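Local coordinates for protein disulfide oxidoreductase (Xylella fastidiosa, PDB 2REM) that probably acts as a periplasmic thiol-disulfide oxidoreductase of the DsbA type, exchanging disulfide bonds through a thioredoxin-fold domain, at residues E9-L23 and I159-D171. Numbering follows the deposited sequence.
Sequences EDYVEIPDGRPFAPL and IVVNGRYMVTGHD
The rings of Tyr11 and Tyr165 run alongside each other with planes at 89°, Tyr11 CE1 lying 3.8 Å from Tyr165 CD2. They belong to neighbouring strands: 11-13 is the antiparallel edge strand of the thioredoxin-fold sheet, next to 165-167. One face of the Tyr165 ring carries Arg164 CG, nearer the ring's margin than its middle. The hydroxyl of Tyr165 sits over the centre of one guanidinium face of Arg164. At the edge of that guanidinium, in its plane, Glu13 OE1 forms a salt bridge with Arg164 NE (3.0 Å, N-H...O angle 173°). The bond reaches the carboxylate from above its plane. Val12 and Met166 exchange two backbone hydrogen bonds. Ile14 N continues the ladder to Arg164 O. At the other end Thr168 N bonds Asp10 O, and Thr168 OG1 bonds Glu9 O. Arg164 and Tyr165 form a classic beta bulge against Val161, their N atoms sharing Val161 O. The sheet side with Tyr11 and Tyr165 meets helix 172-190, where Arg185 hydrogen-bonds the Tyr11 hydroxyl. On the side with Val12 and Met166, helix 135-151 covers Met166 and Ile14 through Val151. There Ile14 CD1 packs tightly on Val160 CG1 at 3.5 Å. Beyond the strands, a water accepts from Arg18 N and donates to Gly163 O at 2.7 Å.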
loop_
_atom_site.group_PDB
_atom_site.type_symbol
_atom_site.label_atom_id
_atom_site.label_comp_id
_atom_site.label_asym_id
_atom_site.label_seq_id
_atom_site.Cartn_x
_atom_site.Cartn_y
_atom_site.Cartn_z
ATOM N N GLU A 9 1.206 -21.642 4.868
ATOM C CA GLU A 9 -0.128 -21.511 5.488
ATOM C C GLU A 9 -0.392 -20.065 5.811
ATOM O O GLU A 9 -1.411 -19.508 5.429
ATOM C CB GLU A 9 -0.267 -22.309 6.804
ATOM C CG GLU A 9 0.116 -23.747 6.776
ATOM C CD GLU A 9 -0.135 -24.412 8.128
ATOM O OE1 GLU A 9 -0.486 -23.672 9.094
ATOM O OE2 GLU A 9 0.012 -25.655 8.228
ATOM N N ASP A 10 0.557 -19.448 6.509
ATOM C CA ASP A 10 0.381 -18.106 7.035
ATOM C C ASP A 10 1.145 -17.051 6.252
ATOM O O ASP A 10 0.838 -15.872 6.331
ATOM C CB ASP A 10 0.782 -18.097 8.503
ATOM C CG ASP A 10 0.006 -19.116 9.298
ATOM O OD1 ASP A 10 -1.221 -18.957 9.405
ATOM O OD2 ASP A 10 0.604 -20.098 9.776
ATOM N N TYR A 11 2.166 -17.482 5.523
ATOM C CA TYR A 11 2.910 -16.568 4.681
ATOM C C TYR A 11 3.608 -17.432 3.639
ATOM O O TYR A 11 3.738 -18.634 3.823
ATOM C CB TYR A 11 3.938 -15.727 5.491
ATOM C CG TYR A 11 5.045 -16.575 6.105
ATOM C CD1 TYR A 11 6.237 -16.834 5.394
ATOM C CD2 TYR A 11 4.900 -17.142 7.378
ATOM C CE1 TYR A 11 7.246 -17.630 5.954
ATOM C CE2 TYR A 11 5.908 -17.932 7.934
ATOM C CZ TYR A 11 7.070 -18.171 7.211
ATOM O OH TYR A 11 8.069 -18.960 7.743
ATOM N N VAL A 12 4.060 -16.807 2.552
ATOM C CA VAL A 12 4.890 -17.509 1.593
ATOM C C VAL A 12 6.153 -16.684 1.377
ATOM O O VAL A 12 6.199 -15.489 1.671
ATOM C CB VAL A 12 4.148 -17.779 0.253
ATOM C CG1 VAL A 12 3.016 -18.827 0.427
ATOM C CG2 VAL A 12 3.587 -16.473 -0.310
ATOM N N GLU A 13 7.177 -17.333 0.864
ATOM C CA GLU A 13 8.422 -16.673 0.619
ATOM C C GLU A 13 8.478 -16.319 -0.845
ATOM O O GLU A 13 8.227 -17.158 -1.712
ATOM C CB GLU A 13 9.626 -17.555 0.998
ATOM C CG GLU A 13 10.918 -16.689 0.997
ATOM C CD GLU A 13 12.163 -17.403 1.488
ATOM O OE1 GLU A 13 13.268 -16.842 1.254
ATOM O OE2 GLU A 13 12.033 -18.491 2.099
ATOM N N ILE A 14 8.835 -15.067 -1.094
ATOM C CA ILE A 14 8.994 -14.537 -2.439
ATOM C C ILE A 14 10.400 -14.875 -2.943
ATOM O O ILE A 14 11.385 -14.421 -2.360
ATOM C CB ILE A 14 8.770 -13.014 -2.411
ATOM C CG1 ILE A 14 7.345 -12.717 -1.943
ATOM C CG2 ILE A 14 9.117 -12.366 -3.767
ATOM C CD1 ILE A 14 7.195 -11.354 -1.253
ATOM N N PRO A 15 10.492 -15.676 -4.027
ATOM C CA PRO A 15 11.787 -16.089 -4.545
ATOM C C PRO A 15 12.534 -14.856 -5.015
ATOM O O PRO A 15 11.942 -13.992 -5.663
ATOM C CB PRO A 15 11.438 -16.993 -5.733
ATOM C CG PRO A 15 10.054 -16.650 -6.099
ATOM C CD PRO A 15 9.382 -16.208 -4.829
ATOM N N ASP A 16 13.807 -14.766 -4.631
ATOM C CA ASP A 16 14.678 -13.669 -5.037
ATOM C C ASP A 16 14.066 -12.338 -4.596
ATOM O O ASP A 16 14.260 -11.333 -5.236
ATOM C CB ASP A 16 14.879 -13.671 -6.560
ATOM C CG ASP A 16 15.689 -14.862 -7.053
ATOM O OD1 ASP A 16 16.556 -15.385 -6.305
ATOM O OD2 ASP A 16 15.467 -15.278 -8.215
ATOM N N GLY A 17 13.310 -12.352 -3.502
ATOM C CA GLY A 17 12.562 -11.172 -3.077
ATOM C C GLY A 17 13.491 -10.037 -2.708
ATOM O O GLY A 17 14.539 -10.253 -2.108
ATOM N N ARG A 18 13.091 -8.827 -3.073
ATOM C CA ARG A 18 13.843 -7.625 -2.767
ATOM C C ARG A 18 12.867 -6.650 -2.182
ATOM O O ARG A 18 11.713 -6.557 -2.657
ATOM C CB ARG A 18 14.486 -7.032 -4.030
ATOM C CG ARG A 18 15.692 -7.839 -4.518
ATOM C CD ARG A 18 16.158 -7.400 -5.903
ATOM N NE ARG A 18 17.176 -6.341 -5.884
ATOM C CZ ARG A 18 16.916 -5.030 -5.890
ATOM N NH1 ARG A 18 15.660 -4.582 -5.916
ATOM N NH2 ARG A 18 17.923 -4.160 -5.888
ATOM N N PRO A 19 13.299 -5.922 -1.141
ATOM C CA PRO A 19 12.367 -4.976 -0.526
ATOM C C PRO A 19 12.025 -3.907 -1.532
ATOM O O PRO A 19 12.768 -3.696 -2.516
ATOM C CB PRO A 19 13.184 -4.364 0.615
ATOM C CG PRO A 19 14.629 -4.575 0.201
ATOM C CD PRO A 19 14.615 -5.907 -0.478
ATOM N N PHE A 20 10.902 -3.252 -1.292
ATOM C CA PHE A 20 10.477 -2.144 -2.133
ATOM C C PHE A 20 11.524 -1.017 -2.246
ATOM O O PHE A 20 11.725 -0.421 -3.321
ATOM C CB PHE A 20 9.177 -1.586 -1.603
ATOM C CG PHE A 20 8.578 -0.563 -2.508
ATOM C CD1 PHE A 20 8.471 0.754 -2.096
ATOM C CD2 PHE A 20 8.141 -0.924 -3.785
ATOM C CE1 PHE A 20 7.915 1.697 -2.919
ATOM C CE2 PHE A 20 7.577 0.018 -4.617
ATOM C CZ PHE A 20 7.478 1.333 -4.186
ATOM N N ALA A 21 12.175 -0.731 -1.129
ATOM C CA ALA A 21 13.317 0.186 -1.081
ATOM C C ALA A 21 14.434 -0.469 -0.255
ATOM O O ALA A 21 14.132 -1.322 0.583
ATOM C CB ALA A 21 12.886 1.469 -0.458
ATOM N N PRO A 22 15.719 -0.084 -0.482
ATOM C CA PRO A 22 16.778 -0.676 0.354
ATOM C C PRO A 22 16.447 -0.583 1.852
ATOM O O PRO A 22 15.872 0.418 2.303
ATOM C CB PRO A 22 18.009 0.152 0.007
ATOM C CG PRO A 22 17.767 0.592 -1.417
ATOM C CD PRO A 22 16.272 0.863 -1.475
ATOM N N LEU A 23 16.769 -1.634 2.595
ATOM C CA LEU A 23 16.382 -1.709 4.005
ATOM C C LEU A 23 17.116 -0.678 4.867
ATOM O O LEU A 23 16.495 -0.002 5.682
ATOM C CB LEU A 23 16.573 -3.123 4.552
ATOM C CG LEU A 23 15.647 -4.130 3.883
ATOM C CD1 LEU A 23 15.860 -5.514 4.442
ATOM C CD2 LEU A 23 14.206 -3.688 4.019
ATOM N N ILE A 159 0.284 -7.854 2.847
ATOM C CA ILE A 159 1.435 -7.414 3.612
ATOM C C ILE A 159 2.676 -8.197 3.171
ATOM O O ILE A 159 2.626 -9.438 3.031
ATOM C CB ILE A 159 1.215 -7.595 5.126
ATOM C CG1 ILE A 159 -0.019 -6.797 5.595
ATOM C CG2 ILE A 159 2.514 -7.220 5.884
ATOM C CD1 ILE A 159 0.099 -5.277 5.383
ATOM N N VAL A 160 3.765 -7.458 2.925
ATOM C CA VAL A 160 5.034 -8.030 2.518
ATOM C C VAL A 160 6.129 -7.518 3.448
ATOM O O VAL A 160 6.315 -6.297 3.598
ATOM C CB VAL A 160 5.406 -7.675 1.063
ATOM C CG1 VAL A 160 6.674 -8.452 0.610
ATOM C CG2 VAL A 160 4.242 -7.909 0.093
ATOM N N VAL A 161 6.855 -8.448 4.060
ATOM C CA VAL A 161 7.958 -8.095 4.956
ATOM C C VAL A 161 9.280 -8.256 4.238
ATOM O O VAL A 161 9.601 -9.344 3.739
ATOM C CB VAL A 161 7.947 -8.927 6.259
ATOM C CG1 VAL A 161 9.057 -8.466 7.204
ATOM C CG2 VAL A 161 6.573 -8.787 6.969
ATOM N N ASN A 162 10.028 -7.158 4.182
ATOM C CA ASN A 162 11.373 -7.133 3.585
ATOM C C ASN A 162 11.425 -7.641 2.151
ATOM O O ASN A 162 12.476 -8.097 1.683
ATOM C CB ASN A 162 12.370 -7.894 4.480
ATOM C CG ASN A 162 12.854 -7.056 5.641
ATOM O OD1 ASN A 162 12.559 -5.858 5.717
ATOM N ND2 ASN A 162 13.582 -7.676 6.560
ATOM N N GLY A 163 10.286 -7.554 1.464
ATOM C CA GLY A 163 10.181 -8.020 0.074
ATOM C C GLY A 163 10.312 -9.532 -0.043
ATOM O O GLY A 163 10.418 -10.073 -1.139
ATOM N N ARG A 164 10.319 -10.201 1.096
ATOM C CA ARG A 164 10.672 -11.608 1.132
ATOM C C ARG A 164 9.522 -12.476 1.618
ATOM O O ARG A 164 9.393 -13.610 1.196
ATOM C CB ARG A 164 11.883 -11.803 2.037
ATOM C CG ARG A 164 12.441 -13.173 2.049
ATOM C CD ARG A 164 13.815 -13.125 2.680
ATOM N NE ARG A 164 14.393 -14.453 2.780
ATOM C CZ ARG A 164 15.408 -14.748 3.573
ATOM N NH1 ARG A 164 15.945 -13.802 4.332
ATOM N NH2 ARG A 164 15.881 -15.983 3.604
ATOM N N TYR A 165 8.713 -11.960 2.534
ATOM C CA TYR A 165 7.647 -12.770 3.103
ATOM C C TYR A 165 6.329 -12.102 2.879
ATOM O O TYR A 165 6.117 -10.976 3.321
ATOM C CB TYR A 165 7.874 -13.025 4.584
ATOM C CG TYR A 165 9.211 -13.646 4.837
ATOM C CD1 TYR A 165 10.246 -12.900 5.392
ATOM C CD2 TYR A 165 9.450 -14.962 4.483
ATOM C CE1 TYR A 165 11.490 -13.468 5.602
ATOM C CE2 TYR A 165 10.687 -15.541 4.686
ATOM C CZ TYR A 165 11.692 -14.780 5.254
ATOM O OH TYR A 165 12.911 -15.339 5.462
ATOM N N MET A 166 5.441 -12.809 2.201
ATOM C CA MET A 166 4.144 -12.267 1.893
ATOM C C MET A 166 3.140 -12.973 2.779
ATOM O O MET A 166 2.982 -14.205 2.720
ATOM C CB MET A 166 3.830 -12.455 0.408
ATOM C CG MET A 166 2.428 -12.010 0.024
ATOM S SD MET A 166 2.178 -12.090 -1.773
ATOM C CE MET A 166 2.521 -13.789 -2.216
ATOM N N VAL A 167 2.474 -12.177 3.598
ATOM C CA VAL A 167 1.505 -12.704 4.558
ATOM C C VAL A 167 0.297 -13.241 3.795
ATOM O O VAL A 167 -0.154 -12.640 2.815
ATOM C CB VAL A 167 1.083 -11.620 5.568
ATOM C CG1 VAL A 167 0.046 -12.152 6.550
ATOM C CG2 VAL A 167 2.315 -11.122 6.349
ATOM N N THR A 168 -0.225 -14.377 4.253
ATOM C CA THR A 168 -1.436 -14.943 3.691
ATOM C C THR A 168 -2.336 -15.239 4.883
ATOM O O THR A 168 -2.525 -16.395 5.287
ATOM C CB THR A 168 -1.120 -16.202 2.874
ATOM O OG1 THR A 168 -0.524 -17.175 3.732
ATOM C CG2 THR A 168 -0.141 -15.881 1.738
ATOM N N GLY A 169 -2.847 -14.167 5.477
ATOM C CA GLY A 169 -3.671 -14.267 6.672
ATOM C C GLY A 169 -5.144 -14.495 6.366
ATOM O O GLY A 169 -5.616 -14.215 5.258
ATOM N N HIS A 170 -5.869 -14.963 7.375
ATOM C CA HIS A 170 -7.267 -15.369 7.253
ATOM C C HIS A 170 -8.195 -14.178 7.496
ATOM O O HIS A 170 -9.347 -14.170 7.050
ATOM C CB HIS A 170 -7.520 -16.505 8.267
ATOM C CG HIS A 170 -8.944 -16.975 8.352
ATOM N ND1 HIS A 170 -9.880 -16.374 9.171
ATOM C CD2 HIS A 170 -9.573 -18.027 7.771
ATOM C CE1 HIS A 170 -11.031 -17.017 9.065
ATOM N NE2 HIS A 170 -10.871 -18.028 8.229
ATOM N N ASP A 171 -7.686 -13.190 8.230
ATOM C CA ASP A 171 -8.442 -12.014 8.627
ATOM C C ASP A 171 -7.448 -10.934 9.004
ATOM O O ASP A 171 -6.239 -11.202 9.083
ATOM C CB ASP A 171 -9.453 -12.305 9.760
ATOM C CG ASP A 171 -8.818 -12.942 10.996
ATOM O OD1 ASP A 171 -9.273 -14.029 11.391
ATOM O OD2 ASP A 171 -7.894 -12.364 11.595
HETATM O O HOH W 1 10.029 -8.879 -3.497
#